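PDB 3QY7: tyrosine-protein phosphatase YwqE from Bacillus subtilis, which removes the phosphate from phosphotyrosine in proteins such as YwqD, YwqF and Ssb, using a manganese-dependent active site. Local coordinates for residues I81-E86 with E108-H113; Y104-F109 with V133-E138. One frame throughout, in Å; residues are numbered along the deposited sequence.

Interaction 1: residues I81-E86 with E108-H113. With FE (Fe (III) ion), chain B.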
ATOM      1  N   ILE A  81       8.533  -0.876  -2.623  1.00 12.95           N
ATOM      2  CA  ILE A  81       9.777  -1.574  -3.001  1.00 13.56           C
ATOM      3  C   ILE A  81       9.478  -2.751  -3.929  1.00 14.65           C
ATOM      4  O   ILE A  81       8.975  -3.780  -3.505  1.00 15.10           O
ATOM      5  CB  ILE A  81      10.518  -2.065  -1.738  1.00 13.26           C
ATOM      6  CG1 ILE A  81      10.740  -0.893  -0.770  1.00 13.12           C
ATOM      7  CG2 ILE A  81      11.845  -2.778  -2.126  1.00 14.43           C
ATOM      8  CD1 ILE A  81      11.191  -1.306   0.631  1.00 12.95           C
ATOM      9  N   ARG A  82       9.794  -2.583  -5.209  1.00 16.01           N
ATOM     10  CA  ARG A  82       9.734  -3.703  -6.135  1.00 17.46           C
ATOM     11  C   ARG A  82      10.701  -4.766  -5.637  1.00 17.12           C
ATOM     12  O   ARG A  82      11.888  -4.481  -5.434  1.00 17.55           O
ATOM     13  CB  ARG A  82      10.119  -3.250  -7.541  1.00 17.57           C
ATOM     14  CG  ARG A  82      10.239  -4.390  -8.559  1.00 19.39           C
ATOM     15  CD  ARG A  82       8.855  -4.933  -8.946  1.00 19.62           C
ATOM     16  NE  ARG A  82       8.021  -3.915  -9.583  1.00 22.28           N
ATOM     17  CZ  ARG A  82       8.096  -3.573 -10.866  1.00 24.23           C
ATOM     18  NH1 ARG A  82       8.971  -4.178 -11.673  1.00 25.20           N
ATOM     19  NH2 ARG A  82       7.291  -2.629 -11.347  1.00 24.73           N
ATOM     20  N   ILE A  83      10.192  -5.981  -5.462  1.00 17.96           N
ATOM     21  CA  ILE A  83      10.965  -7.074  -4.873  1.00 18.38           C
ATOM     22  C   ILE A  83      12.279  -7.278  -5.621  1.00 19.43           C
ATOM     23  O   ILE A  83      12.338  -7.140  -6.835  1.00 19.65           O
ATOM     24  CB  ILE A  83      10.125  -8.382  -4.820  1.00 18.64           C
ATOM     25  CG1 ILE A  83      10.763  -9.438  -3.904  1.00 18.96           C
ATOM     26  CG2 ILE A  83       9.804  -8.904  -6.233  1.00 17.25           C
ATOM     27  CD1 ILE A  83       9.833 -10.607  -3.573  1.00 18.16           C
ATOM     28  N   TYR A  84      13.332  -7.544  -4.859  1.00 20.76           N
ATOM     29  CA  TYR A  84      14.622  -7.969  -5.422  1.00 22.27           C
ATOM     30  C   TYR A  84      15.335  -8.789  -4.368  1.00 23.05           C
ATOM     31  O   TYR A  84      14.910  -8.825  -3.215  1.00 22.97           O
ATOM     32  CB  TYR A  84      15.461  -6.789  -5.950  1.00 22.87           C
ATOM     33  CG  TYR A  84      15.919  -5.783  -4.917  1.00 23.26           C
ATOM     34  CD1 TYR A  84      15.061  -4.778  -4.466  1.00 23.21           C
ATOM     35  CD2 TYR A  84      17.217  -5.814  -4.410  1.00 23.41           C
ATOM     36  CE1 TYR A  84      15.482  -3.846  -3.536  1.00 23.63           C
ATOM     37  CE2 TYR A  84      17.647  -4.885  -3.474  1.00 24.00           C
ATOM     38  CZ  TYR A  84      16.769  -3.900  -3.035  1.00 23.13           C
ATOM     39  OH  TYR A  84      17.192  -2.967  -2.109  1.00 23.71           O
ATOM     40  N   GLY A  85      16.399  -9.484  -4.770  1.00 23.97           N
ATOM     41  CA  GLY A  85      17.001 -10.498  -3.907  1.00 25.42           C
ATOM     42  C   GLY A  85      17.596  -9.987  -2.606  1.00 26.03           C
ATOM     43  O   GLY A  85      17.621 -10.711  -1.613  1.00 26.55           O
ATOM     44  N   GLU A  86      18.055  -8.737  -2.612  1.00 27.37           N
ATOM     45  CA  GLU A  86      18.844  -8.182  -1.512  1.00 28.18           C
ATOM     46  C   GLU A  86      18.042  -7.255  -0.591  1.00 28.22           C
ATOM     47  O   GLU A  86      18.623  -6.429   0.114  1.00 27.96           O
ATOM     48  CB  GLU A  86      20.072  -7.436  -2.062  1.00 28.54           C
ATOM     49  CG  GLU A  86      21.072  -8.299  -2.849  1.00 30.38           C
ATOM     50  CD  GLU A  86      20.592  -8.664  -4.250  1.00 33.52           C
ATOM     51  OE1 GLU A  86      19.826  -7.881  -4.857  1.00 33.94           O
ATOM     52  OE2 GLU A  86      20.989  -9.740  -4.753  1.00 34.57           O
ATOM     53  N   GLU A 108       6.365  -4.945  -3.654  1.00 13.72           N
ATOM     54  CA  GLU A 108       5.575  -5.065  -4.875  1.00 14.88           C
ATOM     55  C   GLU A 108       6.208  -6.109  -5.778  1.00 15.89           C
ATOM     56  O   GLU A 108       7.402  -6.035  -6.052  1.00 16.01           O
ATOM     57  CB  GLU A 108       5.556  -3.726  -5.607  1.00 15.64           C
ATOM     58  CG  GLU A 108       4.658  -3.694  -6.840  1.00 15.48           C
ATOM     59  CD  GLU A 108       5.076  -2.649  -7.851  1.00 16.81           C
ATOM     60  OE1 GLU A 108       4.188  -2.025  -8.474  1.00 15.20           O
ATOM     61  OE2 GLU A 108       6.288  -2.424  -8.037  1.00 18.91           O
ATOM     62  N   PHE A 109       5.392  -7.062  -6.225  1.00 16.59           N
ATOM     63  CA  PHE A 109       5.786  -8.041  -7.253  1.00 17.59           C
ATOM     64  C   PHE A 109       5.725  -7.393  -8.635  1.00 18.99           C
ATOM     65  O   PHE A 109       4.883  -6.548  -8.888  1.00 19.69           O
ATOM     66  CB  PHE A 109       4.844  -9.256  -7.239  1.00 16.71           C
ATOM     67  CG  PHE A 109       4.811 -10.020  -5.938  1.00 15.23           C
ATOM     68  CD1 PHE A 109       5.955 -10.157  -5.147  1.00 14.92           C
ATOM     69  CD2 PHE A 109       3.636 -10.631  -5.515  1.00 15.90           C
ATOM     70  CE1 PHE A 109       5.916 -10.874  -3.955  1.00 14.42           C
ATOM     71  CE2 PHE A 109       3.579 -11.369  -4.326  1.00 14.58           C
ATOM     72  CZ  PHE A 109       4.739 -11.492  -3.528  1.00 12.44           C
ATOM     73  N   PRO A 110       6.607  -7.815  -9.554  1.00 20.54           N
ATOM     74  CA  PRO A 110       6.392  -7.449 -10.945  1.00 21.25           C
ATOM     75  C   PRO A 110       4.987  -7.861 -11.379  1.00 22.04           C
ATOM     76  O   PRO A 110       4.445  -8.842 -10.869  1.00 22.08           O
ATOM     77  CB  PRO A 110       7.443  -8.280 -11.684  1.00 21.29           C
ATOM     78  CG  PRO A 110       7.790  -9.379 -10.770  1.00 20.92           C
ATOM     79  CD  PRO A 110       7.703  -8.779  -9.399  1.00 20.81           C
ATOM     80  N   PHE A 111       4.397  -7.129 -12.319  1.00 23.31           N
ATOM     81  CA  PHE A 111       2.974  -7.297 -12.607  1.00 25.05           C
ATOM     82  C   PHE A 111       2.589  -8.694 -13.127  1.00 25.34           C
ATOM     83  O   PHE A 111       1.442  -9.111 -12.994  1.00 25.42           O
ATOM     84  CB  PHE A 111       2.480  -6.215 -13.574  1.00 25.46           C
ATOM     85  CG  PHE A 111       2.554  -6.616 -15.024  1.00 28.48           C
ATOM     86  CD1 PHE A 111       1.395  -6.950 -15.724  1.00 30.31           C
ATOM     87  CD2 PHE A 111       3.777  -6.673 -15.683  1.00 30.56           C
ATOM     88  CE1 PHE A 111       1.450  -7.319 -17.068  1.00 31.88           C
ATOM     89  CE2 PHE A 111       3.849  -7.051 -17.029  1.00 31.70           C
ATOM     90  CZ  PHE A 111       2.680  -7.372 -17.722  1.00 32.19           C
ATOM     91  N   ASP A 112       3.557  -9.403 -13.702  1.00 26.37           N
ATOM     92  CA  ASP A 112       3.277 -10.616 -14.470  1.00 27.11           C
ATOM     93  C   ASP A 112       3.432 -11.921 -13.696  1.00 27.12           C
ATOM     94  O   ASP A 112       2.866 -12.941 -14.090  1.00 27.39           O
ATOM     95  CB  ASP A 112       4.149 -10.660 -15.734  1.00 27.56           C
ATOM     96  CG  ASP A 112       5.633 -10.695 -15.419  1.00 29.15           C
ATOM     97  OD1 ASP A 112       6.114  -9.805 -14.690  1.00 30.51           O
ATOM     98  OD2 ASP A 112       6.331 -11.613 -15.896  1.00 32.27           O
ATOM     99  N   HIS A 113       4.211 -11.910 -12.615  1.00 27.03           N
ATOM    100  CA  HIS A 113       4.446 -13.151 -11.867  1.00 26.65           C
ATOM    101  C   HIS A 113       4.846 -12.894 -10.426  1.00 26.12           C
ATOM    102  O   HIS A 113       5.226 -11.772 -10.067  1.00 26.09           O
ATOM    103  CB  HIS A 113       5.527 -14.006 -12.553  1.00 27.06           C
ATOM    104  CG  HIS A 113       6.905 -13.431 -12.455  1.00 27.57           C
ATOM    105  ND1 HIS A 113       7.913 -14.029 -11.728  1.00 28.92           N
ATOM    106  CD2 HIS A 113       7.439 -12.304 -12.981  1.00 27.12           C
ATOM    107  CE1 HIS A 113       9.009 -13.296 -11.813  1.00 28.16           C
ATOM    108  NE2 HIS A 113       8.749 -12.244 -12.569  1.00 28.16           N
TER
HETATM  109 FE    FE B 263       2.712  -0.803  -7.590  1.00 14.79          FE
HETATM  110  O   HOH W   1       5.242  -0.919 -10.741  1.00 30.27           O
HETATM  111  O   HOH W   2       1.632  -0.755  -9.543  1.00 22.49           O
HETATM  112  O   HOH W   3       1.507   0.591  -6.681  1.00 13.34           O

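Interaction 2: residues Y104-F109 with V133-E138. With FE (Fe (III) ion), chain B.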
ATOM      1  N   TYR A 104       6.421  -2.918   9.189  1.00 12.40           N
ATOM      2  CA  TYR A 104       5.702  -3.228   7.948  1.00 12.64           C
ATOM      3  C   TYR A 104       6.444  -2.671   6.747  1.00 12.44           C
ATOM      4  O   TYR A 104       6.813  -1.503   6.724  1.00 13.69           O
ATOM      5  CB  TYR A 104       4.281  -2.661   8.014  1.00 11.51           C
ATOM      6  CG  TYR A 104       3.476  -3.299   9.116  1.00 11.65           C
ATOM      7  CD1 TYR A 104       2.748  -4.462   8.889  1.00 12.45           C
ATOM      8  CD2 TYR A 104       3.507  -2.779  10.415  1.00 12.43           C
ATOM      9  CE1 TYR A 104       2.030  -5.067   9.912  1.00 12.95           C
ATOM     10  CE2 TYR A 104       2.794  -3.371  11.448  1.00 11.98           C
ATOM     11  CZ  TYR A 104       2.061  -4.516  11.191  1.00 14.60           C
ATOM     12  OH  TYR A 104       1.359  -5.124  12.203  1.00 16.92           O
ATOM     13  N   ILE A 105       6.677  -3.511   5.744  1.00 12.47           N
ATOM     14  CA  ILE A 105       7.438  -3.096   4.581  1.00 12.87           C
ATOM     15  C   ILE A 105       6.608  -3.403   3.345  1.00 12.21           C
ATOM     16  O   ILE A 105       6.032  -4.495   3.253  1.00 12.48           O
ATOM     17  CB  ILE A 105       8.854  -3.775   4.528  1.00 14.26           C
ATOM     18  CG1 ILE A 105       9.636  -3.370   3.281  1.00 15.68           C
ATOM     19  CG2 ILE A 105       8.783  -5.282   4.746  1.00 16.02           C
ATOM     20  CD1 ILE A 105      11.072  -3.904   3.252  1.00 19.64           C
ATOM     21  N   LEU A 106       6.516  -2.430   2.438  1.00 11.30           N
ATOM     22  CA  LEU A 106       5.658  -2.552   1.245  1.00 10.95           C
ATOM     23  C   LEU A 106       6.457  -3.100   0.078  1.00 10.82           C
ATOM     24  O   LEU A 106       7.324  -2.426  -0.466  1.00 11.50           O
ATOM     25  CB  LEU A 106       5.032  -1.187   0.906  1.00  9.91           C
ATOM     26  CG  LEU A 106       3.989  -1.189  -0.225  1.00  9.58           C
ATOM     27  CD1 LEU A 106       2.772  -2.020   0.145  1.00 11.48           C
ATOM     28  CD2 LEU A 106       3.598   0.237  -0.564  1.00  8.87           C
ATOM     29  N   ILE A 107       6.158  -4.352  -0.264  1.00 11.41           N
ATOM     30  CA  ILE A 107       6.868  -5.092  -1.298  1.00 12.59           C
ATOM     31  C   ILE A 107       5.917  -5.319  -2.463  1.00 12.47           C
ATOM     32  O   ILE A 107       4.818  -5.844  -2.272  1.00 12.93           O
ATOM     33  CB  ILE A 107       7.347  -6.456  -0.743  1.00 13.32           C
ATOM     34  CG1 ILE A 107       8.267  -6.264   0.473  1.00 14.57           C
ATOM     35  CG2 ILE A 107       8.045  -7.300  -1.839  1.00 14.00           C
ATOM     36  CD1 ILE A 107       9.544  -5.527   0.191  1.00 17.33           C
ATOM     37  N   GLU A 108       6.365  -4.945  -3.654  1.00 13.72           N
ATOM     38  CA  GLU A 108       5.575  -5.065  -4.875  1.00 14.88           C
ATOM     39  C   GLU A 108       6.208  -6.109  -5.778  1.00 15.89           C
ATOM     40  O   GLU A 108       7.402  -6.035  -6.052  1.00 16.01           O
ATOM     41  CB  GLU A 108       5.556  -3.726  -5.607  1.00 15.64           C
ATOM     42  CG  GLU A 108       4.658  -3.694  -6.840  1.00 15.48           C
ATOM     43  CD  GLU A 108       5.076  -2.649  -7.851  1.00 16.81           C
ATOM     44  OE1 GLU A 108       4.188  -2.025  -8.474  1.00 15.20           O
ATOM     45  OE2 GLU A 108       6.288  -2.424  -8.037  1.00 18.91           O
ATOM     46  N   PHE A 109       5.392  -7.062  -6.225  1.00 16.59           N
ATOM     47  CA  PHE A 109       5.786  -8.041  -7.253  1.00 17.59           C
ATOM     48  C   PHE A 109       5.725  -7.393  -8.635  1.00 18.99           C
ATOM     49  O   PHE A 109       4.883  -6.548  -8.888  1.00 19.69           O
ATOM     50  CB  PHE A 109       4.844  -9.256  -7.239  1.00 16.71           C
ATOM     51  CG  PHE A 109       4.811 -10.020  -5.938  1.00 15.23           C
ATOM     52  CD1 PHE A 109       5.955 -10.157  -5.147  1.00 14.92           C
ATOM     53  CD2 PHE A 109       3.636 -10.631  -5.515  1.00 15.90           C
ATOM     54  CE1 PHE A 109       5.916 -10.874  -3.955  1.00 14.42           C
ATOM     55  CE2 PHE A 109       3.579 -11.369  -4.326  1.00 14.58           C
ATOM     56  CZ  PHE A 109       4.739 -11.492  -3.528  1.00 12.44           C
ATOM     57  N   VAL A 133       4.245  -6.590   3.451  1.00 11.77           N
ATOM     58  CA  VAL A 133       2.921  -6.254   2.940  1.00 11.25           C
ATOM     59  C   VAL A 133       2.989  -6.251   1.433  1.00 10.18           C
ATOM     60  O   VAL A 133       3.687  -5.412   0.834  1.00 10.69           O
ATOM     61  CB  VAL A 133       2.456  -4.878   3.433  1.00 10.27           C
ATOM     62  CG1 VAL A 133       1.014  -4.594   2.929  1.00 10.87           C
ATOM     63  CG2 VAL A 133       2.470  -4.848   4.975  1.00 11.61           C
ATOM     64  N   ILE A 134       2.263  -7.186   0.824  1.00 11.08           N
ATOM     65  CA  ILE A 134       2.220  -7.302  -0.638  1.00 11.31           C
ATOM     66  C   ILE A 134       1.358  -6.178  -1.195  1.00 11.39           C
ATOM     67  O   ILE A 134       0.180  -6.064  -0.822  1.00 11.94           O
ATOM     68  CB  ILE A 134       1.616  -8.665  -1.043  1.00 11.34           C
ATOM     69  CG1 ILE A 134       2.522  -9.794  -0.522  1.00 12.19           C
ATOM     70  CG2 ILE A 134       1.485  -8.772  -2.587  1.00 13.26           C
ATOM     71  CD1 ILE A 134       1.852 -11.166  -0.495  1.00 13.52           C
ATOM     72  N   ALA A 135       1.948  -5.381  -2.078  1.00 12.07           N
ATOM     73  CA  ALA A 135       1.220  -4.297  -2.756  1.00 12.03           C
ATOM     74  C   ALA A 135       0.281  -4.880  -3.812  1.00 13.33           C
ATOM     75  O   ALA A 135       0.672  -5.724  -4.619  1.00 13.97           O
ATOM     76  CB  ALA A 135       2.175  -3.317  -3.373  1.00 12.31           C
ATOM     77  N   HIS A 136      -0.960  -4.404  -3.770  1.00 12.22           N
ATOM     78  CA  HIS A 136      -1.980  -4.681  -4.784  1.00 12.30           C
ATOM     79  C   HIS A 136      -1.897  -6.079  -5.401  1.00 13.41           C
ATOM     80  O   HIS A 136      -1.684  -6.200  -6.601  1.00 13.96           O
ATOM     81  CB  HIS A 136      -1.996  -3.607  -5.879  1.00 13.17           C
ATOM     82  CG  HIS A 136      -0.650  -3.283  -6.444  1.00 12.37           C
ATOM     83  ND1 HIS A 136       0.061  -4.159  -7.241  1.00 13.13           N
ATOM     84  CD2 HIS A 136       0.118  -2.171  -6.334  1.00 12.31           C
ATOM     85  CE1 HIS A 136       1.200  -3.595  -7.596  1.00 13.87           C
ATOM     86  NE2 HIS A 136       1.256  -2.385  -7.067  1.00 15.58           N
ATOM     87  N   PRO A 137      -2.094  -7.117  -4.585  1.00 13.94           N
ATOM     88  CA  PRO A 137      -2.004  -8.469  -5.141  1.00 14.77           C
ATOM     89  C   PRO A 137      -3.064  -8.712  -6.220  1.00 15.90           C
ATOM     90  O   PRO A 137      -2.836  -9.545  -7.117  1.00 16.06           O
ATOM     91  CB  PRO A 137      -2.235  -9.372  -3.920  1.00 15.25           C
ATOM     92  CG  PRO A 137      -3.019  -8.506  -2.960  1.00 14.40           C
ATOM     93  CD  PRO A 137      -2.404  -7.141  -3.143  1.00 13.98           C
ATOM     94  N   GLU A 138      -4.190  -7.992  -6.143  1.00 16.78           N
ATOM     95  CA  GLU A 138      -5.272  -8.117  -7.148  1.00 17.82           C
ATOM     96  C   GLU A 138      -4.845  -7.693  -8.560  1.00 19.13           C
ATOM     97  O   GLU A 138      -5.464  -8.097  -9.556  1.00 20.36           O
ATOM     98  CB  GLU A 138      -6.536  -7.353  -6.691  1.00 17.84           C
ATOM     99  CG  GLU A 138      -6.550  -5.813  -6.953  1.00 16.23           C
ATOM    100  CD  GLU A 138      -5.730  -4.973  -5.969  1.00 15.33           C
ATOM    101  OE1 GLU A 138      -5.893  -3.744  -6.009  1.00 12.75           O
ATOM    102  OE2 GLU A 138      -4.943  -5.506  -5.161  1.00 14.89           O
TER
HETATM  103 FE    FE B 263       2.712  -0.803  -7.590  1.00 14.79          FE
HETATM  104  O   HOH W   4       2.471  -7.118  -5.955  1.00 16.10           O
HETATM  105  O   HOH W   2       1.632  -0.755  -9.543  1.00 22.49           O
HETATM  106  O   HOH W   3       1.507   0.591  -6.681  1.00 13.34           O

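Interaction 1: residues I81-E86 with E108-H113
Arg82 and Glu108 sit side by side as a parallel bridge pair, CA to CA 4.6 Å, and the backbone of 81-83 grips Glu108 at both ends: Glu108 N donates a hydrogen bond to Ile81 O, and Ile83 N donates one to Glu108 O, 2.9 Å long. The two side chains then rise from the same face of the sheet. In Glu108, chi1 of -175° sets CG anti to the backbone N; from there the extended chain reaches the iron, and OE1 binds the ion at 2.1 Å. OE2 turns to Arg82, whose chain bends at chi2 and chi3. The NE of Arg82 makes a nearly straight hydrogen bond to OE2 of Glu108, 2.8 Å long, as part of a salt bridge. The oxygen lies in the guanidinium plane, but the NE comes to it from above the carboxylate plane, the two planes being 51° apart. A water links Arg82 NH2 to Glu108 OE1, so the arginine reaches both oxygens, one directly and one through solvent. Glutamate suits this place because one oxygen can serve the metal while the other takes a cation, and together the two partners fix the rotation of the carboxylate. Pro110 CA lies over one face of the guanidinium, toward its rim. Away from the metal, branched Ile83 divides its methyls: CG2 rests on Pro110 CD at 3.8 Å, while CD1 meets the edge of the Phe109 ring at CE1, 3.9 Å away. Glu80 and His136 complete the protein ligands of this iron. In the fold, the contact joins the end of strand 80-82 to the loop leaving strand 104-108, at the C-terminal ends of the barrel strands, where the metals lie, and helix 118-127 covers Ile83 and Phe109 through Ala118.

Interaction 2: residues Y104-F109 with V133-E138
His136 and Glu108 meet at the iron with their flat groups turned 72° apart: Glu108 OE1 lies at the edge of the imidazole, in its plane, while Ala135 CB stands over one ring face, toward the rim. His136 NE2 binds the metal at 2.2 Å; its 3.3 Å separation from Glu108 OE1 is that of two ligands sharing an ion, not a hydrogen bond. Histidine suits the place because NE2 can bind the iron from the ring's edge; chi1 of 49° sets its CG between the backbone N and the carbonyl carbon. At the other end of the contact, Val133 CG2 touches the edge of the Tyr104 ring at CD1, 3.9 Å away. The Phe109 ring receives Ile134 CG2 obliquely, 3.8 Å from CE2.

Between these groups the strands pair in parallel, with Leu106 opposite Val133 and Ile107 opposite Ile134. Three backbone bonds tie them: Val133 N to Ile105 O, Ile107 N to Val133 O and Ala135 N to Ile107 O. Beyond the last, a water bridges Phe109 N and Ala135 O, continuing the link where the strands part. Small Ala135 leaves room for Leu106 CD1, 3.8 Å from its CB, on the face of the sheet that also carries Glu108.

Strands 104-108 and 131-135, connected by helix 118-127, which packs against one face of the sheet, form a beta-alpha-beta unit of the barrel; Phe122 of that helix packs on Ile107, Phe109 and Ile134, while strands 80-82 and 159-163 flank the pair.

Glu108 and Phe109 belong to both contacts, for strand 104-108 lies between strand 80-82 of interaction 1 and strand 131-135 of interaction 2 in one parallel sheet. Both contacts are largely buried, but interaction 2 lies nearer the centre of the chain and pairs the strands over a longer run, mainly with backbone bonds and apolar packing, aromatic rings included. Interaction 1 catches only the strand end before the chains diverge into loops, and its polar partner, Arg82, is exposed. The iron is common ground: Glu108 serves it in both, while interaction 2 adds His136 and interaction 1 the second-shell Arg82. Ile83 against Ile107 and Ile81 against Ile105 join the two contacts.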